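Local coordinates for TagI restriction endonuclease (Thermocrispum agreste, PDB 6GHS), which probably recognises DNA carrying 5-methylcytosine or 5-hydroxymethylcytosine through its SRA domain and cleaves it with its HNH nuclease domain, at residues G8-R22 against P118-V130. Sequence-based numbering, arbitrary orientation.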
# COMPACT_ATOMS: atom_id res chain seq x y z
N GLY A 8 -7.10 16.66 6.81
CA GLY A 8 -7.55 16.96 5.46
C GLY A 8 -7.63 18.45 5.27
O GLY A 8 -7.10 19.23 6.08
N HIS A 9 -8.27 18.86 4.18
CA HIS A 9 -8.48 20.27 3.89
C HIS A 9 -9.43 20.87 4.93
O HIS A 9 -10.23 20.15 5.54
CB HIS A 9 -9.02 20.46 2.48
CG HIS A 9 -8.01 20.21 1.40
ND1 HIS A 9 -6.77 20.81 1.40
CD2 HIS A 9 -8.06 19.45 0.28
CE1 HIS A 9 -6.09 20.42 0.33
NE2 HIS A 9 -6.85 19.59 -0.36
N ILE A 10 -9.28 22.18 5.16
CA ILE A 10 -10.14 22.94 6.06
C ILE A 10 -11.14 23.73 5.22
O ILE A 10 -10.74 24.42 4.27
CB ILE A 10 -9.32 23.89 6.98
CG1 ILE A 10 -8.44 23.08 7.93
CG2 ILE A 10 -10.24 24.81 7.78
CD1 ILE A 10 -9.19 22.19 8.91
N PRO A 11 -12.45 23.64 5.56
CA PRO A 11 -13.46 24.44 4.86
C PRO A 11 -13.13 25.94 4.84
O PRO A 11 -12.89 26.56 5.89
CB PRO A 11 -14.74 24.17 5.66
CG PRO A 11 -14.54 22.82 6.26
CD PRO A 11 -13.07 22.72 6.54
N GLY A 12 -13.09 26.51 3.63
CA GLY A 12 -12.85 27.93 3.43
C GLY A 12 -11.42 28.30 3.09
O GLY A 12 -11.17 29.43 2.65
N HIS A 13 -10.48 27.38 3.27
CA HIS A 13 -9.06 27.67 3.08
C HIS A 13 -8.49 26.66 2.09
O HIS A 13 -7.98 25.60 2.48
CB HIS A 13 -8.34 27.64 4.42
CG HIS A 13 -8.89 28.63 5.41
ND1 HIS A 13 -8.44 29.93 5.49
CD2 HIS A 13 -9.85 28.51 6.36
CE1 HIS A 13 -9.10 30.56 6.44
NE2 HIS A 13 -9.96 29.72 6.99
N PRO A 14 -8.61 26.97 0.79
CA PRO A 14 -8.14 26.03 -0.22
C PRO A 14 -6.63 26.08 -0.35
O PRO A 14 -6.00 27.03 0.12
CB PRO A 14 -8.80 26.54 -1.52
CG PRO A 14 -9.70 27.67 -1.13
CD PRO A 14 -9.18 28.19 0.16
N GLU A 15 -6.07 25.07 -1.00
CA GLU A 15 -4.65 25.10 -1.34
C GLU A 15 -4.37 26.41 -2.06
O GLU A 15 -5.20 26.87 -2.84
CB GLU A 15 -4.29 23.91 -2.22
CG GLU A 15 -2.83 23.84 -2.64
CD GLU A 15 -2.47 22.54 -3.34
OE1 GLU A 15 -1.48 22.54 -4.09
OE2 GLU A 15 -3.17 21.50 -3.16
N GLY A 16 -3.23 27.02 -1.77
CA GLY A 16 -2.92 28.37 -2.26
C GLY A 16 -3.15 29.51 -1.26
O GLY A 16 -2.44 30.52 -1.35
N SER A 17 -4.10 29.36 -0.33
CA SER A 17 -4.39 30.40 0.69
C SER A 17 -3.14 30.96 1.36
O SER A 17 -2.24 30.19 1.71
CB SER A 17 -5.30 29.86 1.80
OG SER A 17 -6.43 29.17 1.29
N THR A 18 -3.07 32.29 1.52
CA THR A 18 -1.93 32.96 2.17
C THR A 18 -2.40 33.62 3.46
O THR A 18 -3.58 33.95 3.60
CB THR A 18 -1.28 34.05 1.28
OG1 THR A 18 -2.30 34.95 0.81
CG2 THR A 18 -0.54 33.44 0.10
N TYR A 19 -1.46 33.79 4.39
CA TYR A 19 -1.69 34.41 5.72
C TYR A 19 -0.47 35.23 6.15
O TYR A 19 0.66 34.98 5.71
CB TYR A 19 -1.99 33.34 6.78
CG TYR A 19 -3.03 32.32 6.38
CD1 TYR A 19 -2.71 31.28 5.51
CD2 TYR A 19 -4.33 32.39 6.87
CE1 TYR A 19 -3.65 30.35 5.12
CE2 TYR A 19 -5.29 31.45 6.49
CZ TYR A 19 -4.94 30.43 5.61
OH TYR A 19 -5.88 29.51 5.22
N SER A 20 -0.69 36.22 7.01
CA SER A 20 0.33 37.22 7.35
C SER A 20 1.27 36.80 8.49
O SER A 20 2.44 37.20 8.52
CB SER A 20 -0.35 38.55 7.68
OG SER A 20 -1.59 38.34 8.35
N ASN A 21 0.76 36.01 9.43
CA ASN A 21 1.55 35.52 10.56
C ASN A 21 0.90 34.27 11.18
O ASN A 21 -0.19 33.86 10.77
CB ASN A 21 1.72 36.64 11.61
CG ASN A 21 0.41 37.24 12.06
OD1 ASN A 21 -0.65 36.60 12.00
ND2 ASN A 21 0.48 38.47 12.54
N ARG A 22 1.57 33.67 12.16
CA ARG A 22 1.10 32.42 12.75
C ARG A 22 -0.23 32.52 13.46
O ARG A 22 -0.97 31.54 13.45
CB ARG A 22 2.15 31.83 13.68
CG ARG A 22 3.40 31.33 12.96
CD ARG A 22 3.14 30.06 12.16
NE ARG A 22 2.82 28.95 13.06
CZ ARG A 22 3.71 28.12 13.59
NH1 ARG A 22 5.00 28.22 13.32
NH2 ARG A 22 3.29 27.16 14.41
N PRO A 118 7.32 31.24 0.21
CA PRO A 118 6.86 32.57 -0.22
C PRO A 118 7.86 33.66 0.15
O PRO A 118 8.75 33.44 0.99
CB PRO A 118 5.54 32.76 0.55
CG PRO A 118 5.69 31.92 1.76
CD PRO A 118 6.53 30.73 1.35
N SER A 119 7.72 34.81 -0.49
CA SER A 119 8.59 35.96 -0.24
C SER A 119 8.27 36.61 1.12
O SER A 119 9.17 37.10 1.80
CB SER A 119 8.48 36.97 -1.38
OG SER A 119 7.13 37.15 -1.77
N SER A 120 6.99 36.61 1.49
CA SER A 120 6.58 36.99 2.84
C SER A 120 5.24 36.37 3.23
O SER A 120 4.41 36.06 2.37
CB SER A 120 6.50 38.50 2.96
OG SER A 120 6.36 38.87 4.32
N GLY A 121 5.05 36.20 4.55
CA GLY A 121 3.85 35.59 5.12
C GLY A 121 3.95 34.08 5.26
O GLY A 121 5.02 33.54 5.53
N TYR A 122 2.80 33.42 5.11
CA TYR A 122 2.69 31.95 5.17
C TYR A 122 1.66 31.49 4.15
O TYR A 122 0.53 31.95 4.18
CB TYR A 122 2.22 31.51 6.56
CG TYR A 122 3.24 31.63 7.65
CD1 TYR A 122 3.30 32.76 8.44
CD2 TYR A 122 4.15 30.61 7.90
CE1 TYR A 122 4.24 32.88 9.46
CE2 TYR A 122 5.09 30.72 8.91
CZ TYR A 122 5.13 31.86 9.69
OH TYR A 122 6.06 31.98 10.69
N ARG A 123 2.05 30.58 3.25
CA ARG A 123 1.11 29.96 2.31
C ARG A 123 0.76 28.53 2.76
O ARG A 123 1.62 27.79 3.28
CB ARG A 123 1.70 29.94 0.89
CG ARG A 123 0.73 29.46 -0.19
CD ARG A 123 1.36 29.29 -1.57
NE ARG A 123 2.69 28.66 -1.56
CZ ARG A 123 3.86 29.30 -1.67
NH1 ARG A 123 3.94 30.62 -1.82
NH2 ARG A 123 4.99 28.60 -1.64
N TYR A 124 -0.50 28.13 2.58
CA TYR A 124 -0.91 26.75 2.78
C TYR A 124 -0.73 25.99 1.46
O TYR A 124 -1.43 26.28 0.49
CB TYR A 124 -2.37 26.70 3.24
CG TYR A 124 -2.99 25.31 3.16
CD1 TYR A 124 -2.36 24.20 3.73
CD2 TYR A 124 -4.21 25.11 2.52
CE1 TYR A 124 -2.92 22.94 3.64
CE2 TYR A 124 -4.77 23.85 2.43
CZ TYR A 124 -4.13 22.77 3.00
OH TYR A 124 -4.71 21.53 2.91
N ASP A 125 0.19 25.02 1.43
CA ASP A 125 0.51 24.26 0.20
C ASP A 125 -0.14 22.88 0.09
O ASP A 125 0.38 22.00 -0.58
CB ASP A 125 2.03 24.14 0.05
CG ASP A 125 2.70 25.47 -0.20
OD1 ASP A 125 2.07 26.51 0.09
OD2 ASP A 125 3.85 25.48 -0.68
N GLY A 126 -1.31 22.70 0.71
CA GLY A 126 -2.05 21.43 0.60
C GLY A 126 -1.54 20.24 1.40
O GLY A 126 -0.63 20.36 2.22
N LEU A 127 -2.13 19.08 1.14
CA LEU A 127 -1.89 17.87 1.92
C LEU A 127 -0.70 17.05 1.40
O LEU A 127 -0.52 16.87 0.20
CB LEU A 127 -3.14 17.00 1.92
CG LEU A 127 -4.49 17.63 2.26
CD1 LEU A 127 -5.62 16.67 1.93
CD2 LEU A 127 -4.56 18.06 3.72
N TYR A 128 0.10 16.56 2.34
CA TYR A 128 1.17 15.59 2.08
C TYR A 128 0.94 14.33 2.92
O TYR A 128 0.22 14.34 3.93
CB TYR A 128 2.52 16.18 2.44
CG TYR A 128 3.02 17.24 1.49
CD1 TYR A 128 2.29 18.41 1.25
CD2 TYR A 128 4.26 17.10 0.86
CE1 TYR A 128 2.76 19.39 0.39
CE2 TYR A 128 4.74 18.07 -0.00
CZ TYR A 128 3.99 19.21 -0.24
OH TYR A 128 4.46 20.18 -1.10
N LYS A 129 1.57 13.25 2.47
CA LYS A 129 1.48 11.94 3.09
C LYS A 129 2.82 11.71 3.75
O LYS A 129 3.84 12.06 3.18
CB LYS A 129 1.24 10.90 2.00
CG LYS A 129 1.13 9.44 2.41
CD LYS A 129 1.16 8.55 1.15
CE LYS A 129 1.04 7.06 1.42
NZ LYS A 129 -0.32 6.68 1.90
N VAL A 130 2.83 11.16 4.96
CA VAL A 130 4.08 10.81 5.64
C VAL A 130 4.37 9.37 5.23
O VAL A 130 3.51 8.50 5.36
CB VAL A 130 3.97 10.92 7.17
CG1 VAL A 130 5.34 10.71 7.81
CG2 VAL A 130 3.39 12.27 7.57
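A first torsion of 166° swings the Y124 phenol away from its own amide nitrogen and along the 8-22 loop to H9, whose CG lies anti to its carbonyl carbon (chi1 -72°). Y124 OH and H9 ND1 are hydrogen-bonded at 2.7 Å, either able to donate, and the rings meet rim to rim with planes 82° apart. L127 CD1 sits over the H9 ring, 4.0 Å from its centroid, a CH-pi contact that covers one face of the imidazole. Backbone pairing continues the link: Y124 N donates to S17 O at 2.8 Å, and Y124 O accepts G16 N from the turn P14-S17. T18 and Y19 then form a short antiparallel edge strand on 122-137 in the SRA domain's mixed sheet; Y19 and Y122 are the hydrogen-bonded pair, with Y19 N to Y122 O and Y122 N to Y19 O both 2.7 Å. Beyond this strand the chain turns into helix 22-28, and R22, bent at chi2 and chi3, lays CD over the Y122 ring, 4.0 Å from the centroid, while N21 CA meets the ring edge 3.9 Å from Y122 CD1. Replacing Y122 with an alanine would probably leave the R22 methylene groups without their aromatic support and open a gap beside N21. R22 NH2 is hydrogen-bonded to A36 O. Between the H9 and G16 contacts, E15 passes its CG 3.9 Å from G126 N and carries OE1 to a salt bridge with K153.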